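Local coordinates for protein sugar kinase, pfkB family (PDB 2AJR) that probably phosphorylates a phosphorylated sugar with ATP, as a phosphofructokinase-like member of the pfkB carbohydrate kinase family that binds magnesium, at residues A[107-119]-A[261-273]. Numbering follows the deposited sequence.
Sequences NIEIIDEKNKTIT and EEIDTSHLLGAGD. With ACT (acetate ion), chain D.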
ATOM      1  N   ASN A 107       1.625   6.389  -0.890  1.00 37.73           N
ATOM      2  CA  ASN A 107       1.821   6.041  -2.294  1.00 35.85           C
ATOM      3  C   ASN A 107       2.663   4.790  -2.427  1.00 36.52           C
ATOM      4  O   ASN A 107       3.470   4.472  -1.546  1.00 37.64           O
ATOM      5  CB  ASN A 107       2.472   7.194  -3.060  1.00 34.81           C
ATOM      6  CG  ASN A 107       1.567   8.402  -3.155  1.00 35.45           C
ATOM      7  OD1 ASN A 107       0.367   8.319  -2.884  1.00 34.33           O
ATOM      8  ND2 ASN A 107       2.136   9.530  -3.513  1.00 31.49           N
ATOM      9  N   ILE A 108       2.480   4.093  -3.541  1.00 35.73           N
ATOM     10  CA  ILE A 108       3.165   2.825  -3.783  1.00 35.68           C
ATOM     11  C   ILE A 108       3.948   2.886  -5.090  1.00 35.52           C
ATOM     12  O   ILE A 108       3.411   3.272  -6.115  1.00 38.15           O
ATOM     13  CB  ILE A 108       2.153   1.656  -3.805  1.00 35.35           C
ATOM     14  CG1 ILE A 108       1.556   1.471  -2.397  1.00 34.25           C
ATOM     15  CG2 ILE A 108       2.818   0.387  -4.285  1.00 31.80           C
ATOM     16  CD1 ILE A 108       0.378   0.556  -2.330  1.00 34.86           C
ATOM     17  N   GLU A 109       5.230   2.542  -5.031  1.00 35.68           N
ATOM     18  CA  GLU A 109       6.084   2.502  -6.212  1.00 35.04           C
ATOM     19  C   GLU A 109       6.728   1.122  -6.285  1.00 34.06           C
ATOM     20  O   GLU A 109       7.444   0.719  -5.380  1.00 34.38           O
ATOM     21  CB  GLU A 109       7.149   3.600  -6.162  1.00 35.85           C
ATOM     22  CG  GLU A 109       6.602   5.048  -6.017  1.00 36.34           C
ATOM     23  CD  GLU A 109       6.509   5.515  -4.559  1.00 36.86           C
ATOM     24  OE1 GLU A 109       7.187   4.920  -3.699  1.00 38.65           O
ATOM     25  OE2 GLU A 109       5.766   6.472  -4.265  1.00 40.47           O
ATOM     26  N   ILE A 110       6.413   0.385  -7.341  1.00 33.38           N
ATOM     27  CA  ILE A 110       7.001  -0.918  -7.603  1.00 32.26           C
ATOM     28  C   ILE A 110       8.071  -0.740  -8.683  1.00 32.92           C
ATOM     29  O   ILE A 110       7.793  -0.253  -9.774  1.00 31.89           O
ATOM     30  CB  ILE A 110       5.923  -1.925  -8.046  1.00 32.31           C
ATOM     31  CG1 ILE A 110       4.836  -2.028  -6.964  1.00 31.77           C
ATOM     32  CG2 ILE A 110       6.552  -3.301  -8.328  1.00 24.40           C
ATOM     33  CD1 ILE A 110       3.522  -2.585  -7.438  1.00 31.88           C
ATOM     34  N   ILE A 111       9.306  -1.096  -8.358  1.00 34.22           N
ATOM     35  CA  ILE A 111      10.448  -0.806  -9.223  1.00 34.18           C
ATOM     36  C   ILE A 111      11.045  -2.116  -9.663  1.00 34.36           C
ATOM     37  O   ILE A 111      11.412  -2.932  -8.822  1.00 34.52           O
ATOM     38  CB  ILE A 111      11.461   0.059  -8.490  1.00 33.79           C
ATOM     39  CG1 ILE A 111      10.817   1.432  -8.196  1.00 37.90           C
ATOM     40  CG2 ILE A 111      12.712   0.223  -9.307  1.00 35.12           C
ATOM     41  CD1 ILE A 111      11.627   2.346  -7.306  1.00 36.80           C
ATOM     42  N   ASP A 112      11.070  -2.334 -10.981  1.00 36.94           N
ATOM     43  CA  ASP A 112      11.602  -3.570 -11.588  1.00 38.84           C
ATOM     44  C   ASP A 112      12.904  -3.197 -12.308  1.00 39.77           C
ATOM     45  O   ASP A 112      12.889  -2.703 -13.439  1.00 40.96           O
ATOM     46  CB  ASP A 112      10.572  -4.180 -12.559  1.00 37.18           C
ATOM     47  CG  ASP A 112      11.060  -5.465 -13.236  1.00 40.11           C
ATOM     48  OD1 ASP A 112      12.255  -5.839 -13.110  1.00 37.66           O
ATOM     49  OD2 ASP A 112      10.221  -6.119 -13.904  1.00 42.98           O
ATOM     50  N   GLU A 113      14.024  -3.422 -11.635  1.00 41.66           N
ATOM     51  CA  GLU A 113      15.322  -2.930 -12.113  1.00 43.67           C
ATOM     52  C   GLU A 113      15.805  -3.678 -13.355  1.00 43.39           C
ATOM     53  O   GLU A 113      16.530  -3.111 -14.167  1.00 44.16           O
ATOM     54  CB  GLU A 113      16.379  -3.039 -11.005  1.00 44.55           C
ATOM     55  CG  GLU A 113      17.212  -1.773 -10.852  1.00 49.08           C
ATOM     56  CD  GLU A 113      18.508  -1.998 -10.097  1.00 46.82           C
ATOM     57  OE1 GLU A 113      18.646  -3.044  -9.411  1.00 48.61           O
ATOM     58  OE2 GLU A 113      19.388  -1.110 -10.201  1.00 55.41           O
ATOM     59  N   LYS A 114      15.410  -4.944 -13.486  1.00 43.17           N
ATOM     60  CA  LYS A 114      15.751  -5.751 -14.647  1.00 43.53           C
ATOM     61  C   LYS A 114      15.091  -5.225 -15.933  1.00 44.10           C
ATOM     62  O   LYS A 114      15.772  -5.036 -16.955  1.00 44.14           O
ATOM     63  CB  LYS A 114      15.351  -7.207 -14.413  1.00 43.07           C
ATOM     64  CG  LYS A 114      15.600  -8.113 -15.613  1.00 45.34           C
ATOM     65  CD  LYS A 114      15.234  -9.561 -15.314  1.00 44.95           C
ATOM     66  CE  LYS A 114      15.005 -10.347 -16.597  1.00 47.00           C
ATOM     67  NZ  LYS A 114      14.549 -11.737 -16.322  1.00 48.88           N
ATOM     68  N   ASN A 115      13.779  -4.992 -15.887  1.00 43.18           N
ATOM     69  CA  ASN A 115      13.030  -4.557 -17.072  1.00 43.13           C
ATOM     70  C   ASN A 115      12.897  -3.039 -17.159  1.00 43.78           C
ATOM     71  O   ASN A 115      12.177  -2.522 -18.013  1.00 42.91           O
ATOM     72  CB  ASN A 115      11.639  -5.191 -17.077  1.00 43.94           C
ATOM     73  CG  ASN A 115      11.676  -6.688 -17.278  1.00 42.23           C
ATOM     74  OD1 ASN A 115      11.695  -7.172 -18.408  1.00 46.31           O
ATOM     75  ND2 ASN A 115      11.662  -7.433 -16.182  1.00 42.11           N
ATOM     76  N   LYS A 116      13.600  -2.334 -16.273  1.00 45.58           N
ATOM     77  CA  LYS A 116      13.506  -0.872 -16.133  1.00 46.02           C
ATOM     78  C   LYS A 116      12.057  -0.392 -16.145  1.00 44.18           C
ATOM     79  O   LYS A 116      11.623   0.258 -17.092  1.00 45.22           O
ATOM     80  CB  LYS A 116      14.322  -0.146 -17.223  1.00 46.95           C
ATOM     81  CG  LYS A 116      15.735  -0.689 -17.454  1.00 49.97           C
ATOM     82  CD  LYS A 116      16.637  -0.461 -16.258  1.00 52.77           C
ATOM     83  CE  LYS A 116      18.035  -1.073 -16.443  1.00 51.91           C
ATOM     84  NZ  LYS A 116      18.741  -1.158 -15.117  1.00 50.12           N
ATOM     85  N   THR A 117      11.306  -0.727 -15.100  1.00 42.60           N
ATOM     86  CA  THR A 117       9.913  -0.260 -14.982  1.00 41.02           C
ATOM     87  C   THR A 117       9.588   0.255 -13.574  1.00 39.22           C
ATOM     88  O   THR A 117      10.083  -0.278 -12.592  1.00 37.94           O
ATOM     89  CB  THR A 117       8.882  -1.356 -15.404  1.00 40.57           C
ATOM     90  OG1 THR A 117       8.821  -2.387 -14.417  1.00 37.14           O
ATOM     91  CG2 THR A 117       9.245  -1.969 -16.774  1.00 40.94           C
ATOM     92  N   ILE A 118       8.808   1.334 -13.522  1.00 38.47           N
ATOM     93  CA  ILE A 118       8.182   1.848 -12.306  1.00 39.36           C
ATOM     94  C   ILE A 118       6.670   1.777 -12.577  1.00 37.92           C
ATOM     95  O   ILE A 118       6.150   2.374 -13.544  1.00 38.12           O
ATOM     96  CB  ILE A 118       8.550   3.354 -11.971  1.00 39.40           C
ATOM     97  CG1 ILE A 118      10.010   3.670 -12.266  1.00 48.50           C
ATOM     98  CG2 ILE A 118       8.317   3.694 -10.486  1.00 36.13           C
ATOM     99  CD1 ILE A 118      10.443   5.154 -11.900  1.00 45.37           C
ATOM    100  N   THR A 119       5.972   1.018 -11.747  1.00 35.63           N
ATOM    101  CA  THR A 119       4.524   1.041 -11.701  1.00 33.77           C
ATOM    102  C   THR A 119       4.220   1.811 -10.422  1.00 34.55           C
ATOM    103  O   THR A 119       4.653   1.403  -9.337  1.00 34.51           O
ATOM    104  CB  THR A 119       3.987  -0.366 -11.635  1.00 31.78           C
ATOM    105  OG1 THR A 119       4.608  -1.124 -12.666  1.00 33.55           O
ATOM    106  CG2 THR A 119       2.485  -0.398 -11.803  1.00 28.57           C
ATOM    107  N   GLU A 261      24.661  10.592 -21.078  1.00 35.16           N
ATOM    108  CA  GLU A 261      24.350   9.176 -21.245  1.00 37.18           C
ATOM    109  C   GLU A 261      22.894   8.907 -20.866  1.00 37.98           C
ATOM    110  O   GLU A 261      22.257   9.736 -20.231  1.00 38.05           O
ATOM    111  CB  GLU A 261      25.323   8.326 -20.411  1.00 37.00           C
ATOM    112  N   GLU A 262      22.347   7.773 -21.294  1.00 41.63           N
ATOM    113  CA  GLU A 262      20.968   7.426 -20.947  1.00 42.93           C
ATOM    114  C   GLU A 262      20.925   7.162 -19.432  1.00 42.71           C
ATOM    115  O   GLU A 262      21.852   6.588 -18.851  1.00 42.70           O
ATOM    116  CB  GLU A 262      20.436   6.239 -21.791  1.00 43.22           C
ATOM    117  CG  GLU A 262      19.025   5.690 -21.381  1.00 48.89           C
ATOM    118  CD  GLU A 262      17.825   6.641 -21.681  1.00 62.07           C
ATOM    119  OE1 GLU A 262      17.453   6.781 -22.868  1.00 74.60           O
ATOM    120  OE2 GLU A 262      17.229   7.221 -20.739  1.00 57.26           O
ATOM    121  N   ILE A 263      19.882   7.667 -18.795  1.00 41.81           N
ATOM    122  CA  ILE A 263      19.670   7.454 -17.382  1.00 43.39           C
ATOM    123  C   ILE A 263      18.701   6.283 -17.217  1.00 44.64           C
ATOM    124  O   ILE A 263      18.017   5.878 -18.157  1.00 44.65           O
ATOM    125  CB  ILE A 263      19.147   8.735 -16.645  1.00 43.30           C
ATOM    126  CG1 ILE A 263      17.663   9.013 -16.911  1.00 41.77           C
ATOM    127  CG2 ILE A 263      19.978   9.959 -17.017  1.00 42.87           C
ATOM    128  CD1 ILE A 263      17.315   9.177 -18.340  1.00 48.70           C
ATOM    129  N   ASP A 264      18.667   5.733 -16.013  1.00 44.20           N
ATOM    130  CA  ASP A 264      17.825   4.587 -15.712  1.00 43.34           C
ATOM    131  C   ASP A 264      16.451   5.104 -15.294  1.00 40.72           C
ATOM    132  O   ASP A 264      16.272   5.619 -14.190  1.00 39.40           O
ATOM    133  CB  ASP A 264      18.492   3.765 -14.599  1.00 44.70           C
ATOM    134  CG  ASP A 264      17.877   2.397 -14.424  1.00 46.47           C
ATOM    135  OD1 ASP A 264      16.633   2.285 -14.558  1.00 46.02           O
ATOM    136  OD2 ASP A 264      18.643   1.443 -14.131  1.00 51.23           O
ATOM    137  N   THR A 265      15.472   4.964 -16.174  1.00 40.60           N
ATOM    138  CA  THR A 265      14.161   5.543 -15.922  1.00 41.88           C
ATOM    139  C   THR A 265      13.448   4.898 -14.728  1.00 43.09           C
ATOM    140  O   THR A 265      12.506   5.471 -14.182  1.00 45.59           O
ATOM    141  CB  THR A 265      13.272   5.486 -17.174  1.00 42.49           C
ATOM    142  OG1 THR A 265      13.140   4.129 -17.607  1.00 43.08           O
ATOM    143  CG2 THR A 265      13.886   6.329 -18.289  1.00 39.94           C
ATOM    144  N   SER A 266      13.909   3.725 -14.306  1.00 42.09           N
ATOM    145  CA  SER A 266      13.377   3.092 -13.105  1.00 41.98           C
ATOM    146  C   SER A 266      13.968   3.668 -11.806  1.00 40.20           C
ATOM    147  O   SER A 266      13.416   3.457 -10.718  1.00 41.00           O
ATOM    148  CB  SER A 266      13.578   1.562 -13.162  1.00 42.43           C
ATOM    149  OG  SER A 266      14.937   1.196 -12.983  1.00 47.79           O
ATOM    150  N   HIS A 267      15.076   4.393 -11.910  1.00 38.72           N
ATOM    151  CA  HIS A 267      15.742   4.959 -10.736  1.00 38.04           C
ATOM    152  C   HIS A 267      15.319   6.410 -10.480  1.00 37.06           C
ATOM    153  O   HIS A 267      15.964   7.110  -9.706  1.00 37.36           O
ATOM    154  CB  HIS A 267      17.269   4.916 -10.914  1.00 39.14           C
ATOM    155  CG  HIS A 267      17.857   3.539 -10.922  1.00 38.32           C
ATOM    156  ND1 HIS A 267      19.221   3.322 -10.942  1.00 37.30           N
ATOM    157  CD2 HIS A 267      17.280   2.314 -10.893  1.00 37.44           C
ATOM    158  CE1 HIS A 267      19.455   2.021 -10.947  1.00 40.11           C
ATOM    159  NE2 HIS A 267      18.295   1.387 -10.906  1.00 39.52           N
ATOM    160  N   LEU A 268      14.228   6.847 -11.099  1.00 37.33           N
ATOM    161  CA  LEU A 268      13.863   8.260 -11.141  1.00 37.43           C
ATOM    162  C   LEU A 268      13.064   8.782  -9.961  1.00 39.06           C
ATOM    163  O   LEU A 268      12.842  10.005  -9.867  1.00 40.47           O
ATOM    164  CB  LEU A 268      13.032   8.544 -12.394  1.00 37.01           C
ATOM    165  CG  LEU A 268      13.740   8.904 -13.688  1.00 39.77           C
ATOM    166  CD1 LEU A 268      12.720   8.950 -14.788  1.00 36.29           C
ATOM    167  CD2 LEU A 268      14.461  10.241 -13.556  1.00 41.21           C
ATOM    168  N   LEU A 269      12.567   7.917  -9.086  1.00 39.48           N
ATOM    169  CA  LEU A 269      11.693   8.429  -8.037  1.00 38.58           C
ATOM    170  C   LEU A 269      12.426   9.475  -7.210  1.00 40.42           C
ATOM    171  O   LEU A 269      13.455   9.177  -6.596  1.00 40.23           O
ATOM    172  CB  LEU A 269      11.193   7.329  -7.124  1.00 38.90           C
ATOM    173  CG  LEU A 269      10.242   7.830  -6.036  1.00 40.00           C
ATOM    174  CD1 LEU A 269       8.915   8.317  -6.646  1.00 32.42           C
ATOM    175  CD2 LEU A 269      10.023   6.745  -5.010  1.00 37.73           C
ATOM    176  N   GLY A 270      11.896  10.698  -7.210  1.00 41.26           N
ATOM    177  CA  GLY A 270      12.400  11.776  -6.345  1.00 41.29           C
ATOM    178  C   GLY A 270      13.562  12.598  -6.886  1.00 41.12           C
ATOM    179  O   GLY A 270      14.061  13.496  -6.193  1.00 41.32           O
ATOM    180  N   ALA A 271      13.987  12.294  -8.114  1.00 38.85           N
ATOM    181  CA  ALA A 271      15.102  12.981  -8.757  1.00 38.20           C
ATOM    182  C   ALA A 271      14.852  14.480  -8.915  1.00 36.92           C
ATOM    183  O   ALA A 271      15.785  15.291  -8.808  1.00 35.49           O
ATOM    184  CB  ALA A 271      15.390  12.353 -10.138  1.00 38.21           C
ATOM    185  N   GLY A 272      13.598  14.836  -9.174  1.00 35.94           N
ATOM    186  CA  GLY A 272      13.206  16.229  -9.403  1.00 36.79           C
ATOM    187  C   GLY A 272      13.300  17.111  -8.172  1.00 38.32           C
ATOM    188  O   GLY A 272      13.514  18.329  -8.271  1.00 41.02           O
ATOM    189  N   ASP A 273      13.134  16.492  -7.008  1.00 38.15           N
ATOM    190  CA  ASP A 273      13.238  17.179  -5.723  1.00 37.44           C
ATOM    191  C   ASP A 273      14.706  17.357  -5.358  1.00 35.30           C
ATOM    192  O   ASP A 273      15.088  18.368  -4.775  1.00 35.66           O
ATOM    193  CB  ASP A 273      12.462  16.383  -4.674  1.00 38.81           C
ATOM    194  CG  ASP A 273      11.028  16.063  -5.148  1.00 42.81           C
ATOM    195  OD1 ASP A 273      10.379  16.958  -5.749  1.00 55.07           O
ATOM    196  OD2 ASP A 273      10.563  14.926  -4.960  1.00 43.95           O
TER
HETATM  197  C   ACT D 321       6.314  11.634  -3.964  1.00 39.16           C
HETATM  198  O   ACT D 321       5.379  10.740  -3.831  1.00 36.56           O
HETATM  199  OXT ACT D 321       7.466  11.405  -3.464  1.00 39.69           O
HETATM  200  CH3 ACT D 321       6.083  12.957  -4.639  1.00 32.50           C
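Lys116 and Asp264 form a salt bridge where the lid hairpin of this ribokinase-like fold, strands 105-112 and 117-122, meets the loop leading into helix 271-286. The lysine chain bends at chi2 (-67°) and comes at about a right angle to the aspartate, its NZ reaching the syn side of Asp264 OD2 at 2.8 Å, tilted out of the carboxylate plane. Beside this pair, His267 NE2 donates to the anti side of Glu113 OE2 at 2.8 Å; the oxygen lies close to the ring plane, but the bond is bent, with an N-H...O angle of 131°. Asp264 OD2 also sits above one face of the imidazole, offset toward its rim. Farther along the hairpin, aliphatic branches lie against backbone carbonyls and a carboxylate oxygen: Ile118 CD1 against Thr265 O, Ile111 CG2 against Ser266 O, and Leu269 CD2 3.6 Å from Glu109 OE1. The one apolar pair of side chains is Ile118 CD1 with Leu268 CB at 4.3 Å.

The second shell fixes these groups. Lys116 NZ donates as well to Glu113 O, in the carbonyl plane, so one ammonium ties the hairpin turn to the loop. That turn carries a G1 beta bulge, Lys116 and Thr117 both facing Asp112, and Asp112 OD1 takes the backbone N of Asn115 in an Asx motif. Asp264 OD1 closes an Asx turn by accepting Ser266 N at 3.1 Å, and the same oxygen takes Ser266 OG at 2.6 Å from above the carboxylate plane. An alanine in place of Asp264 would probably leave the Lys116 ammonium without its carboxylate mate and Ser266 N and OG without their shared acceptor, setting the hydroxyl free to turn. His267 belongs to the magnesium site with Ala304, Arg307 and Glu309; its side chain stands about 4 Å from the ion, and its ND1 is hydrogen-bonded to Thr305 O.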